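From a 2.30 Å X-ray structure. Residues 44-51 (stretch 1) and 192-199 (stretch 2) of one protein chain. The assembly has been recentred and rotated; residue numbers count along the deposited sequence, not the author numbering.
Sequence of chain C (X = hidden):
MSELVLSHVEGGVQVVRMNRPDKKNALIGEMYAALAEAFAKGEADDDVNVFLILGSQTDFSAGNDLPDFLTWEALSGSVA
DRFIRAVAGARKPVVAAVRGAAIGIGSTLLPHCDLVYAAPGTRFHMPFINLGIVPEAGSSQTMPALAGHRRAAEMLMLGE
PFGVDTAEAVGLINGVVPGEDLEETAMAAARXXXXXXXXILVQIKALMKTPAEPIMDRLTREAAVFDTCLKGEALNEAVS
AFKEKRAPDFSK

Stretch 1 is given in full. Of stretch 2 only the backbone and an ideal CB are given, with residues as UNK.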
# COMPACT_ATOMS: atom_id res chain seq x y z
N ALA C 44 -39.74 -1.25 -7.85
CA ALA C 44 -40.90 -1.49 -8.72
C ALA C 44 -41.02 -0.53 -9.89
O ALA C 44 -41.69 -0.83 -10.87
CB ALA C 44 -42.17 -1.41 -7.90
N ASP C 45 -40.32 0.60 -9.84
CA ASP C 45 -40.43 1.61 -10.89
C ASP C 45 -39.56 1.31 -12.10
O ASP C 45 -38.32 1.29 -12.05
CB ASP C 45 -40.04 2.97 -10.31
CG ASP C 45 -40.25 4.14 -11.27
OD1 ASP C 45 -40.52 3.91 -12.49
OD2 ASP C 45 -40.12 5.30 -10.78
N ASP C 46 -40.22 1.15 -13.22
CA ASP C 46 -39.56 0.88 -14.46
C ASP C 46 -38.68 2.03 -14.97
O ASP C 46 -37.80 1.82 -15.78
CB ASP C 46 -40.61 0.55 -15.49
CG ASP C 46 -40.01 -0.03 -16.76
OD1 ASP C 46 -38.80 -0.14 -17.00
OD2 ASP C 46 -40.77 -0.34 -17.61
N ASP C 47 -38.87 3.24 -14.51
CA ASP C 47 -37.98 4.34 -14.92
C ASP C 47 -36.70 4.41 -14.12
O ASP C 47 -35.84 5.24 -14.39
CB ASP C 47 -38.69 5.68 -14.73
CG ASP C 47 -39.92 5.82 -15.60
OD1 ASP C 47 -39.82 5.53 -16.81
OD2 ASP C 47 -40.98 6.22 -15.09
N VAL C 48 -36.59 3.56 -13.11
CA VAL C 48 -35.41 3.53 -12.26
C VAL C 48 -34.49 2.34 -12.56
O VAL C 48 -34.93 1.19 -12.53
CB VAL C 48 -35.83 3.43 -10.82
CG1 VAL C 48 -34.62 3.21 -9.94
CG2 VAL C 48 -36.55 4.69 -10.43
N ASN C 49 -33.24 2.63 -12.84
CA ASN C 49 -32.25 1.62 -13.05
C ASN C 49 -31.27 1.46 -11.91
O ASN C 49 -30.74 0.36 -11.73
CB ASN C 49 -31.44 1.95 -14.29
CG ASN C 49 -32.23 1.79 -15.57
OD1 ASN C 49 -33.38 1.36 -15.56
ND2 ASN C 49 -31.60 2.06 -16.66
N VAL C 50 -31.05 2.53 -11.15
CA VAL C 50 -30.02 2.54 -10.14
C VAL C 50 -30.46 3.43 -9.00
O VAL C 50 -31.09 4.45 -9.25
CB VAL C 50 -28.73 3.13 -10.74
CG1 VAL C 50 -27.62 3.23 -9.72
CG2 VAL C 50 -28.27 2.26 -11.88
N PHE C 51 -30.05 3.11 -7.77
CA PHE C 51 -30.19 4.00 -6.61
C PHE C 51 -28.91 4.72 -6.28
O PHE C 51 -27.83 4.17 -6.39
CB PHE C 51 -30.54 3.21 -5.38
CG PHE C 51 -31.89 2.53 -5.43
CD1 PHE C 51 -33.00 3.20 -5.01
CD2 PHE C 51 -32.01 1.22 -5.85
CE1 PHE C 51 -34.25 2.58 -5.05
CE2 PHE C 51 -33.24 0.59 -5.87
CZ PHE C 51 -34.36 1.28 -5.50
N UNK C 192 -23.40 5.85 -15.18
CA UNK C 192 -22.70 4.90 -15.97
C UNK C 192 -23.35 3.51 -15.78
O UNK C 192 -23.53 2.77 -16.72
CB UNK C 192 -21.22 4.89 -15.60
N UNK C 193 -23.74 3.17 -14.55
CA UNK C 193 -24.48 1.95 -14.33
C UNK C 193 -25.85 1.99 -15.01
O UNK C 193 -26.32 0.98 -15.55
CB UNK C 193 -24.64 1.70 -12.83
N UNK C 194 -26.48 3.15 -14.98
CA UNK C 194 -27.83 3.26 -15.51
C UNK C 194 -27.81 3.12 -17.02
O UNK C 194 -28.82 2.74 -17.59
CB UNK C 194 -28.47 4.59 -15.10
N UNK C 195 -26.67 3.40 -17.66
CA UNK C 195 -26.58 3.26 -19.11
C UNK C 195 -26.28 1.83 -19.53
O UNK C 195 -26.33 1.54 -20.69
CB UNK C 195 -25.50 4.20 -19.66
N UNK C 196 -25.99 0.93 -18.61
CA UNK C 196 -25.86 -0.47 -18.97
C UNK C 196 -27.26 -1.04 -19.21
O UNK C 196 -28.24 -0.47 -18.76
CB UNK C 196 -25.12 -1.25 -17.88
N UNK C 197 -27.34 -2.20 -19.88
CA UNK C 197 -28.63 -2.90 -20.02
C UNK C 197 -29.15 -3.47 -18.71
O UNK C 197 -28.57 -4.42 -18.17
CB UNK C 197 -28.50 -4.03 -21.04
N UNK C 198 -30.24 -2.90 -18.21
CA UNK C 198 -30.71 -3.21 -16.88
C UNK C 198 -30.89 -4.70 -16.62
O UNK C 198 -30.54 -5.20 -15.55
CB UNK C 198 -32.03 -2.49 -16.63
N UNK C 199 -31.49 -5.41 -17.55
CA UNK C 199 -31.87 -6.79 -17.24
C UNK C 199 -30.63 -7.63 -17.07
O UNK C 199 -30.61 -8.52 -16.25
CB UNK C 199 -32.77 -7.38 -18.33

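Position 192 sits on a helical turn with its CA-to-CB bond directed away from stretch 1, and its ideal CB has nothing of that stretch within 5.5 Å. The contact sets no rule here, so almost any helix-compatible residue would suit. The deposited residue is Lys192, its chain extended with every chi angle in t, its amine hydrogen-bonded elsewhere in the structure.

Position 193 points toward stretch 1 from a helical backbone, and its ideal CB already lies 3.8 Å from Val50 CG2. What meets it is a methyl group, with no charge or polar atom close by, so an aliphatic side chain is the natural choice; Leu, Ile, Val, Met or Ala could each supply carbon. The residue is Leu193. Its CB makes the nearest approach, 3.8 Å from Val50 CG2, while the rest of the side chain runs on past the valine in an m, t rotamer.

At position 194 the CA-to-CB bond points sideways, yet the backbone comes very near: its CA is 5.3 Å from the CA of Asn49, the closest such pairing between the stretches. The ideal CB falls 4.0 Å from Val50 CG2 and 4.1 Å from Asn49 CB, which favours something small and apolar, although a sideways bond does not rule out a longer chain that turns aside. The backbone carbonyl matters as much as the side chain, since Asn49 ND2 donates a hydrogen bond to the O of residue 194 at 3.0 Å, an interaction that any residue here could accept. The deposited Ala194 adds a single methyl, its CB 4.0 Å from Val50 CG2.

Position 195 points away and 196 sideways, both with open space toward stretch 1 around the ideal CB; small or polar residues would serve equally well. They are Ala195, which makes no contact, and Lys196, whose end leads away to a partner elsewhere in the structure.

Position 197 also points away. Its phi of -69° is compatible with proline, and as the N-cap before a helix it would equally accept Ser, Thr, Asp or Asn. It is Pro197, which makes no contact with stretch 1.

Position 198 is the richest. Its CB points toward stretch 1, 4.2 Å from Asn49 OD1, and beyond lie the Asp46 carboxylate and the carbonyls of Asp46 and Val48: acceptors, one of them charged. A long cationic donor is wanted; Lys could answer the charge, but several acceptors at different angles favour a guanidinium. Arg198 fills the role. NH2 forms a salt bridge with Asp46 OD1 at 2.6 Å, while NH1 donates to Asp46 O at 2.9 Å and to Val48 O, also at 2.9 Å. The type I turn from Asp45 to Val48 helps to gather these acceptors, and the p value at chi3 bends the otherwise extended chain toward them.

Position 199 is out of reach, leaving the choice to the helix. The residue is Ser199.

Stretch 2, residues 192-199: KLAAKPRS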
# COMPACT_ATOMS: atom_id res chain seq x y z
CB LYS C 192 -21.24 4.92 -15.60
CG LYS C 192 -20.42 4.12 -16.55
CD LYS C 192 -18.92 4.26 -16.33
CE LYS C 192 -18.18 3.27 -17.23
NZ LYS C 192 -16.74 3.62 -17.40
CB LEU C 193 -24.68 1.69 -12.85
CG LEU C 193 -23.45 1.24 -12.10
CD1 LEU C 193 -23.71 1.28 -10.61
CD2 LEU C 193 -23.04 -0.15 -12.51
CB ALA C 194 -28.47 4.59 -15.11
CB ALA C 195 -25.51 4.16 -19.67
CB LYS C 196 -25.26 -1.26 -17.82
CG LYS C 196 -23.97 -0.74 -17.31
CD LYS C 196 -22.99 -0.47 -18.40
CE LYS C 196 -21.59 -0.45 -17.80
NZ LYS C 196 -20.69 0.29 -18.67
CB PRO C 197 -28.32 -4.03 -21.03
CG PRO C 197 -26.85 -4.25 -20.94
CD PRO C 197 -26.26 -2.91 -20.59
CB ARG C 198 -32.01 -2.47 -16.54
CG ARG C 198 -32.44 -2.75 -15.09
CD ARG C 198 -33.63 -1.93 -14.60
NE ARG C 198 -34.81 -2.18 -15.42
CZ ARG C 198 -35.86 -1.38 -15.52
NH1 ARG C 198 -35.95 -0.27 -14.84
NH2 ARG C 198 -36.83 -1.73 -16.32
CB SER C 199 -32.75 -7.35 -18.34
OG SER C 199 -32.07 -7.14 -19.55
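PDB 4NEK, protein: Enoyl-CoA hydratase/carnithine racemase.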